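Long-range contacts in possible prolidase (Bifidobacterium longum NCC2705, PDB 2P9B), which is probably a metal-dependent amidohydrolase that cleaves carbon-nitrogen bonds, possibly a prolidase, though its substrate is not established: residues P13-A19 with N33-G39; K67-L73 with D402-A408. All blocks are in the same frame, centred on the assembly; numbering follows the deposited sequence.

Contact 1 (P13-A19 with N33-G39); sequences PFALAHA and NMTIVVG
Strands 14-17 and 34-38 run antiparallel (166° between directions, axes 4.5 Å apart). Phe14 and Val38 form a hydrogen-bonded pair (Phe14 N to Val38 O 3.1 Å, Val38 N to Phe14 O 2.8 Å), as do Leu16 and Ile36 (N to O 2.8 Å both ways); Ala15 and Val37 form the non-hydrogen-bonded pair between them, CA atoms 4.2 Å apart. Beyond Leu16 the register slips by one through two G1 beta bulges: His18 (phi/psi 62/27) and Ala19 face Met34, a selenomethionine, and Asn33 (42/66) and Met34 face Ala19. Ala19 N to Met34 O (3.0 Å) and Met34 N to Ala19 O (2.8 Å) resume the ladder. Both chains turn a corner, at His18 and Asn33, where His18 ND1 donates to Asn33 OD1 at 3.0 Å. Phe14 (chi1 p) lays its ring face against Val38, whose CB is 3.8 Å from the centroid, a CH-pi contact. Leu16 (chi1 t, chi2 p), Ile36, Ala19 and Met34 share that face; Ala15 CB meets Val37 CG2 at 4.1 Å on the other. Thr35 OG1 is hydrogen-bonded to Ser50 OG. In this small mixed sheet 60-63 runs parallel beside 14-17, 44-49 flanks 34-38, and Leu16 and Ile36 pack on Val69 of strand 68-78.

Contact 2 (K67-L73 with D402-A408); sequences KIVMPGL and DLLVLNA
Strand 68-71 pairs antiparallel with strand 403-406, directions 152° apart and axes 4.6 Å apart, in a mixed sheet that brings a late strand beside 68-78 of this amidohydrolase-family protein. Two hydrogen-bonded pairs are reciprocal: Ile68 N to Leu406 O 2.9 Å and Leu406 N to Ile68 O 2.6 Å; Met70 N to Leu404 O and Leu404 N to Met70 O, both 2.9 Å. Val69 and Val405 form the non-hydrogen-bonded pair between them (CA-CA 4.4 Å); the Val69 backbone is instead hydrogen-bonded to Thr20 and Val22 of parallel strand 19-22, so strand 68-71 is held on both edges. Pro71 has no amide hydrogen; the next donor, Gly72 N, reaches Asp402 O at 3.0 Å. The Asp402 carboxylate forms a salt bridge with Arg158 and hydrogen bonds with Thr392 OG1 and Ala426 N. Ile68, selenomethionine Met70 (chi1 p, chi2 t), Leu404 (chi1 t, chi2 p) and Leu406 occupy one face: Met70 SE lies 3.8 Å from Leu406 CD1, Met70 CG 4.0 Å from Leu404 CB. On the other, Val69 CG2 meets Val405 CG2 at 4.3 Å; it also touches Leu403 CB at 4.0 Å. Main-chain hydrogen bonds thus join the strands whatever their sequence, while apolar side chains fill the buried faces and Lys67 meets Asn407 at the more exposed end.

In the fold
Both contacts are largely buried antiparallel strand pairs, but contact 1 joins neighbouring parts of the N-terminal region whereas contact 2 brings 67-73 to a strand more than 300 residues later. Contact 1 lies farther out, its centre about 27 Å from the chain centre, against about 17 Å for contact 2. Strands 14-17 and 34-38 lie in a separate sheet, from which Leu16 and Ile36 pack on Val69 (Ile36 CD1 to Val69 CG1 3.8 Å); at 18-19 the chain passes into the sheet of contact 2. Contact 1 adds bulges and a side-chain hydrogen bond; all hydrogen bonds across contact 2 are between main-chain atoms. Strand 68-78 continues toward His77 and His79, which with Asp345 may form an empty metal site, consistent with the metal-dependent amidohydrolase family.

Contact 1 (P13-A19 with N33-G39)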
ATOM      1  N   PRO A  13      -4.968 -24.893 -12.829  1.00 22.72           N
ATOM      2  CA  PRO A  13      -6.235 -24.206 -13.100  1.00 20.71           C
ATOM      3  C   PRO A  13      -7.345 -24.647 -12.157  1.00 19.77           C
ATOM      4  O   PRO A  13      -7.401 -25.809 -11.753  1.00 20.51           O
ATOM      5  CB  PRO A  13      -6.518 -24.565 -14.557  1.00 20.55           C
ATOM      6  CG  PRO A  13      -5.873 -25.910 -14.707  1.00 22.97           C
ATOM      7  CD  PRO A  13      -4.567 -25.728 -13.976  1.00 21.69           C
ATOM      8  N   PHE A  14      -8.225 -23.716 -11.804  1.00 18.49           N
ATOM      9  CA  PHE A  14      -9.322 -24.027 -10.897  1.00 18.14           C
ATOM     10  C   PHE A  14     -10.503 -23.087 -11.087  1.00 17.91           C
ATOM     11  O   PHE A  14     -10.433 -22.119 -11.842  1.00 18.96           O
ATOM     12  CB  PHE A  14      -8.832 -23.933  -9.450  1.00 19.25           C
ATOM     13  CG  PHE A  14      -8.427 -22.542  -9.033  1.00 21.07           C
ATOM     14  CD1 PHE A  14      -9.363 -21.654  -8.508  1.00 22.43           C
ATOM     15  CD2 PHE A  14      -7.109 -22.115  -9.180  1.00 21.04           C
ATOM     16  CE1 PHE A  14      -8.992 -20.361  -8.132  1.00 23.17           C
ATOM     17  CE2 PHE A  14      -6.727 -20.829  -8.809  1.00 22.51           C
ATOM     18  CZ  PHE A  14      -7.667 -19.949  -8.284  1.00 22.51           C
ATOM     19  N   ALA A  15     -11.592 -23.384 -10.392  1.00 18.23           N
ATOM     20  CA  ALA A  15     -12.781 -22.553 -10.458  1.00 19.47           C
ATOM     21  C   ALA A  15     -13.354 -22.415  -9.057  1.00 18.83           C
ATOM     22  O   ALA A  15     -13.562 -23.413  -8.365  1.00 21.62           O
ATOM     23  CB  ALA A  15     -13.814 -23.175 -11.391  1.00 19.72           C
ATOM     24  N   LEU A  16     -13.577 -21.177  -8.633  1.00 16.97           N
ATOM     25  CA  LEU A  16     -14.153 -20.902  -7.321  1.00 16.67           C
ATOM     26  C   LEU A  16     -15.615 -20.591  -7.594  1.00 16.17           C
ATOM     27  O   LEU A  16     -15.921 -19.570  -8.204  1.00 16.64           O
ATOM     28  CB  LEU A  16     -13.475 -19.686  -6.684  1.00 16.88           C
ATOM     29  CG  LEU A  16     -14.081 -19.179  -5.370  1.00 19.42           C
ATOM     30  CD1 LEU A  16     -13.926 -20.227  -4.282  1.00 21.78           C
ATOM     31  CD2 LEU A  16     -13.383 -17.879  -4.968  1.00 21.49           C
ATOM     32  N   ALA A  17     -16.514 -21.463  -7.143  1.00 16.53           N
ATOM     33  CA  ALA A  17     -17.935 -21.271  -7.410  1.00 17.22           C
ATOM     34  C   ALA A  17     -18.830 -20.924  -6.227  1.00 16.89           C
ATOM     35  O   ALA A  17     -18.458 -21.098  -5.064  1.00 16.93           O
ATOM     36  CB  ALA A  17     -18.485 -22.512  -8.112  1.00 17.44           C
ATOM     37  N   HIS A  18     -20.019 -20.422  -6.557  1.00 16.26           N
ATOM     38  CA  HIS A  18     -21.044 -20.057  -5.580  1.00 17.60           C
ATOM     39  C   HIS A  18     -20.651 -18.962  -4.598  1.00 17.91           C
ATOM     40  O   HIS A  18     -21.180 -18.888  -3.491  1.00 18.73           O
ATOM     41  CB  HIS A  18     -21.477 -21.306  -4.812  1.00 19.68           C
ATOM     42  CG  HIS A  18     -21.875 -22.442  -5.699  1.00 21.84           C
ATOM     43  ND1 HIS A  18     -22.878 -22.336  -6.636  1.00 23.92           N
ATOM     44  CD2 HIS A  18     -21.387 -23.700  -5.810  1.00 23.26           C
ATOM     45  CE1 HIS A  18     -22.992 -23.480  -7.288  1.00 24.38           C
ATOM     46  NE2 HIS A  18     -22.098 -24.324  -6.807  1.00 24.79           N
ATOM     47  N   ALA A  19     -19.742 -18.092  -5.011  1.00 18.44           N
ATOM     48  CA  ALA A  19     -19.303 -17.028  -4.133  1.00 18.24           C
ATOM     49  C   ALA A  19     -20.015 -15.715  -4.415  1.00 17.04           C
ATOM     50  O   ALA A  19     -20.539 -15.494  -5.505  1.00 18.08           O
ATOM     51  CB  ALA A  19     -17.801 -16.832  -4.266  1.00 20.43           C
ATOM     52  N   ASN A  33     -23.855 -15.511  -6.175  1.00 18.39           N
ATOM     53  CA  ASN A  33     -23.703 -16.831  -6.791  1.00 19.09           C
ATOM     54  C   ASN A  33     -22.913 -16.780  -8.095  1.00 18.41           C
ATOM     55  O   ASN A  33     -23.433 -17.064  -9.180  1.00 17.78           O
ATOM     56  CB  ASN A  33     -25.078 -17.458  -7.018  1.00 22.49           C
ATOM     57  CG  ASN A  33     -24.998 -18.944  -7.308  1.00 26.33           C
ATOM     58  OD1 ASN A  33     -24.128 -19.644  -6.784  1.00 26.47           O
ATOM     59  ND2 ASN A  33     -25.919 -19.441  -8.127  1.00 29.35           N
HETATM   60  N   MSE A  34     -21.640 -16.424  -7.954  1.00 16.77           N
HETATM   61  CA  MSE A  34     -20.708 -16.289  -9.059  1.00 15.60           C
HETATM   62  C   MSE A  34     -19.599 -17.334  -9.035  1.00 15.15           C
HETATM   63  O   MSE A  34     -19.267 -17.885  -7.989  1.00 16.71           O
HETATM   64  CB  MSE A  34     -20.053 -14.905  -9.007  1.00 16.71           C
HETATM   65  CG  MSE A  34     -21.014 -13.723  -9.053  1.00 17.27           C
HETATM   66 SE   MSE A  34     -22.026 -13.638 -10.660  1.00 24.27          SE
HETATM   67  CE  MSE A  34     -20.651 -13.040 -11.787  1.00 19.79           C
ATOM     68  N   THR A  35     -19.022 -17.588 -10.201  1.00 14.81           N
ATOM     69  CA  THR A  35     -17.911 -18.512 -10.314  1.00 15.08           C
ATOM     70  C   THR A  35     -16.764 -17.748 -10.963  1.00 15.64           C
ATOM     71  O   THR A  35     -16.969 -16.994 -11.914  1.00 15.23           O
ATOM     72  CB  THR A  35     -18.248 -19.729 -11.202  1.00 15.76           C
ATOM     73  OG1 THR A  35     -19.212 -20.551 -10.538  1.00 16.02           O
ATOM     74  CG2 THR A  35     -16.989 -20.550 -11.496  1.00 17.03           C
ATOM     75  N   ILE A  36     -15.564 -17.918 -10.425  1.00 15.27           N
ATOM     76  CA  ILE A  36     -14.390 -17.275 -10.986  1.00 14.50           C
ATOM     77  C   ILE A  36     -13.503 -18.412 -11.460  1.00 14.49           C
ATOM     78  O   ILE A  36     -13.105 -19.270 -10.671  1.00 15.59           O
ATOM     79  CB  ILE A  36     -13.627 -16.439  -9.937  1.00 13.49           C
ATOM     80  CG1 ILE A  36     -14.516 -15.305  -9.418  1.00 15.52           C
ATOM     81  CG2 ILE A  36     -12.362 -15.863 -10.565  1.00 13.14           C
ATOM     82  CD1 ILE A  36     -13.851 -14.429  -8.366  1.00 17.92           C
ATOM     83  N   VAL A  37     -13.209 -18.424 -12.754  1.00 13.42           N
ATOM     84  CA  VAL A  37     -12.382 -19.468 -13.330  1.00 14.19           C
ATOM     85  C   VAL A  37     -10.975 -18.945 -13.586  1.00 14.47           C
ATOM     86  O   VAL A  37     -10.796 -17.922 -14.245  1.00 15.42           O
ATOM     87  CB  VAL A  37     -12.984 -19.976 -14.654  1.00 14.67           C
ATOM     88  CG1 VAL A  37     -12.130 -21.105 -15.212  1.00 15.42           C
ATOM     89  CG2 VAL A  37     -14.421 -20.440 -14.419  1.00 14.95           C
ATOM     90  N   VAL A  38      -9.985 -19.656 -13.063  1.00 15.50           N
ATOM     91  CA  VAL A  38      -8.589 -19.257 -13.221  1.00 16.50           C
ATOM     92  C   VAL A  38      -7.817 -20.246 -14.092  1.00 16.23           C
ATOM     93  O   VAL A  38      -7.851 -21.454 -13.858  1.00 17.14           O
ATOM     94  CB  VAL A  38      -7.899 -19.141 -11.842  1.00 15.16           C
ATOM     95  CG1 VAL A  38      -6.445 -18.735 -12.015  1.00 15.83           C
ATOM     96  CG2 VAL A  38      -8.640 -18.120 -10.976  1.00 17.82           C
ATOM     97  N   GLY A  39      -7.119 -19.718 -15.095  1.00 17.71           N
ATOM     98  CA  GLY A  39      -6.352 -20.558 -16.002  1.00 18.08           C
ATOM     99  C   GLY A  39      -4.990 -20.979 -15.482  1.00 19.35           C
ATOM    100  O   GLY A  39      -4.561 -20.550 -14.411  1.00 18.63           O
TER

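Contact 2 (K67-L73 with D402-A408)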
ATOM      1  N   LYS A  67     -19.281 -17.792   1.091  1.00 19.23           N
ATOM      2  CA  LYS A  67     -18.074 -16.972   1.158  1.00 17.52           C
ATOM      3  C   LYS A  67     -18.176 -15.724   0.286  1.00 17.56           C
ATOM      4  O   LYS A  67     -19.010 -15.647  -0.617  1.00 17.82           O
ATOM      5  CB  LYS A  67     -16.864 -17.792   0.693  1.00 19.38           C
ATOM      6  CG  LYS A  67     -16.625 -19.098   1.446  1.00 21.11           C
ATOM      7  CD  LYS A  67     -16.145 -18.854   2.869  1.00 25.90           C
ATOM      8  CE  LYS A  67     -15.758 -20.159   3.559  1.00 26.36           C
ATOM      9  NZ  LYS A  67     -16.898 -21.108   3.631  1.00 32.90           N
ATOM     10  N   ILE A  68     -17.323 -14.746   0.577  1.00 15.18           N
ATOM     11  CA  ILE A  68     -17.254 -13.514  -0.202  1.00 15.11           C
ATOM     12  C   ILE A  68     -15.879 -13.522  -0.856  1.00 15.27           C
ATOM     13  O   ILE A  68     -14.901 -13.923  -0.226  1.00 16.25           O
ATOM     14  CB  ILE A  68     -17.361 -12.248   0.696  1.00 16.29           C
ATOM     15  CG1 ILE A  68     -18.831 -11.906   0.963  1.00 18.84           C
ATOM     16  CG2 ILE A  68     -16.665 -11.059   0.029  1.00 15.97           C
ATOM     17  CD1 ILE A  68     -19.557 -12.920   1.795  1.00 21.62           C
ATOM     18  N   VAL A  69     -15.799 -13.120  -2.119  1.00 13.29           N
ATOM     19  CA  VAL A  69     -14.502 -13.051  -2.781  1.00 12.74           C
ATOM     20  C   VAL A  69     -14.375 -11.646  -3.342  1.00 13.24           C
ATOM     21  O   VAL A  69     -15.330 -11.096  -3.887  1.00 12.81           O
ATOM     22  CB  VAL A  69     -14.354 -14.075  -3.925  1.00 13.94           C
ATOM     23  CG1 VAL A  69     -15.398 -13.825  -4.991  1.00 17.14           C
ATOM     24  CG2 VAL A  69     -12.946 -13.982  -4.519  1.00 15.21           C
HETATM   25  N   MSE A  70     -13.192 -11.067  -3.184  1.00 12.29           N
HETATM   26  CA  MSE A  70     -12.928  -9.717  -3.647  1.00 12.47           C
HETATM   27  C   MSE A  70     -11.502  -9.661  -4.167  1.00 12.61           C
HETATM   28  O   MSE A  70     -10.756 -10.633  -4.044  1.00 11.07           O
HETATM   29  CB  MSE A  70     -13.119  -8.710  -2.490  1.00 13.34           C
HETATM   30  CG  MSE A  70     -12.122  -8.838  -1.313  1.00 15.40           C
HETATM   31 SE   MSE A  70     -12.209  -7.467   0.029  1.00 20.97          SE
HETATM   32  CE  MSE A  70     -11.353  -6.080  -0.955  1.00 18.80           C
ATOM     33  N   PRO A  71     -11.113  -8.532  -4.786  1.00 11.28           N
ATOM     34  CA  PRO A  71      -9.740  -8.448  -5.285  1.00 10.58           C
ATOM     35  C   PRO A  71      -8.808  -8.470  -4.077  1.00  9.58           C
ATOM     36  O   PRO A  71      -9.203  -8.058  -2.984  1.00 11.19           O
ATOM     37  CB  PRO A  71      -9.697  -7.090  -5.984  1.00  9.42           C
ATOM     38  CG  PRO A  71     -11.135  -6.869  -6.417  1.00 10.89           C
ATOM     39  CD  PRO A  71     -11.900  -7.358  -5.205  1.00 12.16           C
ATOM     40  N   GLY A  72      -7.582  -8.936  -4.264  1.00  9.49           N
ATOM     41  CA  GLY A  72      -6.657  -8.952  -3.143  1.00 10.01           C
ATOM     42  C   GLY A  72      -6.393  -7.534  -2.672  1.00 10.08           C
ATOM     43  O   GLY A  72      -6.445  -6.590  -3.468  1.00 11.17           O
ATOM     44  N   LEU A  73      -6.128  -7.362  -1.378  1.00  9.42           N
ATOM     45  CA  LEU A  73      -5.833  -6.022  -0.875  1.00  9.82           C
ATOM     46  C   LEU A  73      -4.458  -5.605  -1.377  1.00 10.93           C
ATOM     47  O   LEU A  73      -3.635  -6.442  -1.720  1.00 11.79           O
ATOM     48  CB  LEU A  73      -5.843  -5.994   0.660  1.00 10.44           C
ATOM     49  CG  LEU A  73      -7.195  -6.202   1.355  1.00 10.50           C
ATOM     50  CD1 LEU A  73      -7.005  -6.234   2.865  1.00 11.47           C
ATOM     51  CD2 LEU A  73      -8.146  -5.066   0.959  1.00 12.17           C
ATOM     52  N   ASP A 402      -5.604 -12.539  -8.378  1.00 11.69           N
ATOM     53  CA  ASP A 402      -5.270 -12.132  -7.017  1.00 11.47           C
ATOM     54  C   ASP A 402      -6.615 -12.056  -6.308  1.00 11.80           C
ATOM     55  O   ASP A 402      -7.333 -11.051  -6.417  1.00 13.21           O
ATOM     56  CB  ASP A 402      -4.586 -10.757  -7.018  1.00 10.87           C
ATOM     57  CG  ASP A 402      -3.159 -10.808  -7.565  1.00 11.93           C
ATOM     58  OD1 ASP A 402      -2.397 -11.710  -7.155  1.00 14.84           O
ATOM     59  OD2 ASP A 402      -2.798  -9.939  -8.390  1.00 12.45           O
ATOM     60  N   LEU A 403      -6.965 -13.125  -5.597  1.00 12.33           N
ATOM     61  CA  LEU A 403      -8.259 -13.195  -4.924  1.00 11.38           C
ATOM     62  C   LEU A 403      -8.174 -13.274  -3.416  1.00 12.10           C
ATOM     63  O   LEU A 403      -7.300 -13.936  -2.863  1.00 12.02           O
ATOM     64  CB  LEU A 403      -9.038 -14.421  -5.410  1.00 13.61           C
ATOM     65  CG  LEU A 403      -8.942 -14.826  -6.883  1.00 17.93           C
ATOM     66  CD1 LEU A 403      -9.894 -15.998  -7.147  1.00 17.70           C
ATOM     67  CD2 LEU A 403      -9.285 -13.663  -7.776  1.00 19.30           C
ATOM     68  N   LEU A 404      -9.104 -12.604  -2.752  1.00 10.55           N
ATOM     69  CA  LEU A 404      -9.156 -12.637  -1.303  1.00  9.95           C
ATOM     70  C   LEU A 404     -10.535 -13.176  -0.943  1.00 10.56           C
ATOM     71  O   LEU A 404     -11.559 -12.550  -1.238  1.00 11.53           O
ATOM     72  CB  LEU A 404      -8.952 -11.237  -0.722  1.00 10.00           C
ATOM     73  CG  LEU A 404      -9.213 -11.083   0.781  1.00 10.94           C
ATOM     74  CD1 LEU A 404      -8.379 -12.083   1.572  1.00 10.97           C
ATOM     75  CD2 LEU A 404      -8.887  -9.646   1.193  1.00 11.59           C
ATOM     76  N   VAL A 405     -10.553 -14.356  -0.336  1.00 10.88           N
ATOM     77  CA  VAL A 405     -11.806 -14.999   0.055  1.00 11.38           C
ATOM     78  C   VAL A 405     -12.069 -14.735   1.532  1.00 11.86           C
ATOM     79  O   VAL A 405     -11.219 -15.003   2.382  1.00 12.63           O
ATOM     80  CB  VAL A 405     -11.743 -16.514  -0.213  1.00 10.97           C
ATOM     81  CG1 VAL A 405     -13.104 -17.145   0.039  1.00 11.33           C
ATOM     82  CG2 VAL A 405     -11.297 -16.762  -1.657  1.00 12.19           C
ATOM     83  N   LEU A 406     -13.256 -14.211   1.818  1.00 11.90           N
ATOM     84  CA  LEU A 406     -13.662 -13.856   3.175  1.00 12.02           C
ATOM     85  C   LEU A 406     -14.858 -14.662   3.681  1.00 12.56           C
ATOM     86  O   LEU A 406     -15.628 -15.207   2.898  1.00 14.48           O
ATOM     87  CB  LEU A 406     -14.000 -12.366   3.225  1.00 11.48           C
ATOM     88  CG  LEU A 406     -12.921 -11.448   2.641  1.00 12.84           C
ATOM     89  CD1 LEU A 406     -13.416  -9.998   2.604  1.00 13.01           C
ATOM     90  CD2 LEU A 406     -11.655 -11.563   3.469  1.00 12.10           C
ATOM     91  N   ASN A 407     -15.015 -14.705   5.000  1.00 14.80           N
ATOM     92  CA  ASN A 407     -16.112 -15.442   5.617  1.00 16.64           C
ATOM     93  C   ASN A 407     -17.353 -14.578   5.818  1.00 17.14           C
ATOM     94  O   ASN A 407     -18.423 -15.085   6.162  1.00 18.77           O
ATOM     95  CB  ASN A 407     -15.650 -16.026   6.955  1.00 18.99           C
ATOM     96  CG  ASN A 407     -14.690 -17.187   6.781  1.00 21.04           C
ATOM     97  OD1 ASN A 407     -13.701 -17.306   7.503  1.00 25.64           O
ATOM     98  ND2 ASN A 407     -14.983 -18.059   5.828  1.00 21.98           N
ATOM     99  N   ALA A 408     -17.216 -13.275   5.599  1.00 16.29           N
ATOM    100  CA  ALA A 408     -18.339 -12.358   5.751  1.00 16.61           C
ATOM    101  C   ALA A 408     -18.169 -11.185   4.792  1.00 17.07           C
ATOM    102  O   ALA A 408     -17.102 -11.010   4.202  1.00 16.42           O
ATOM    103  CB  ALA A 408     -18.425 -11.859   7.195  1.00 17.23           C
TER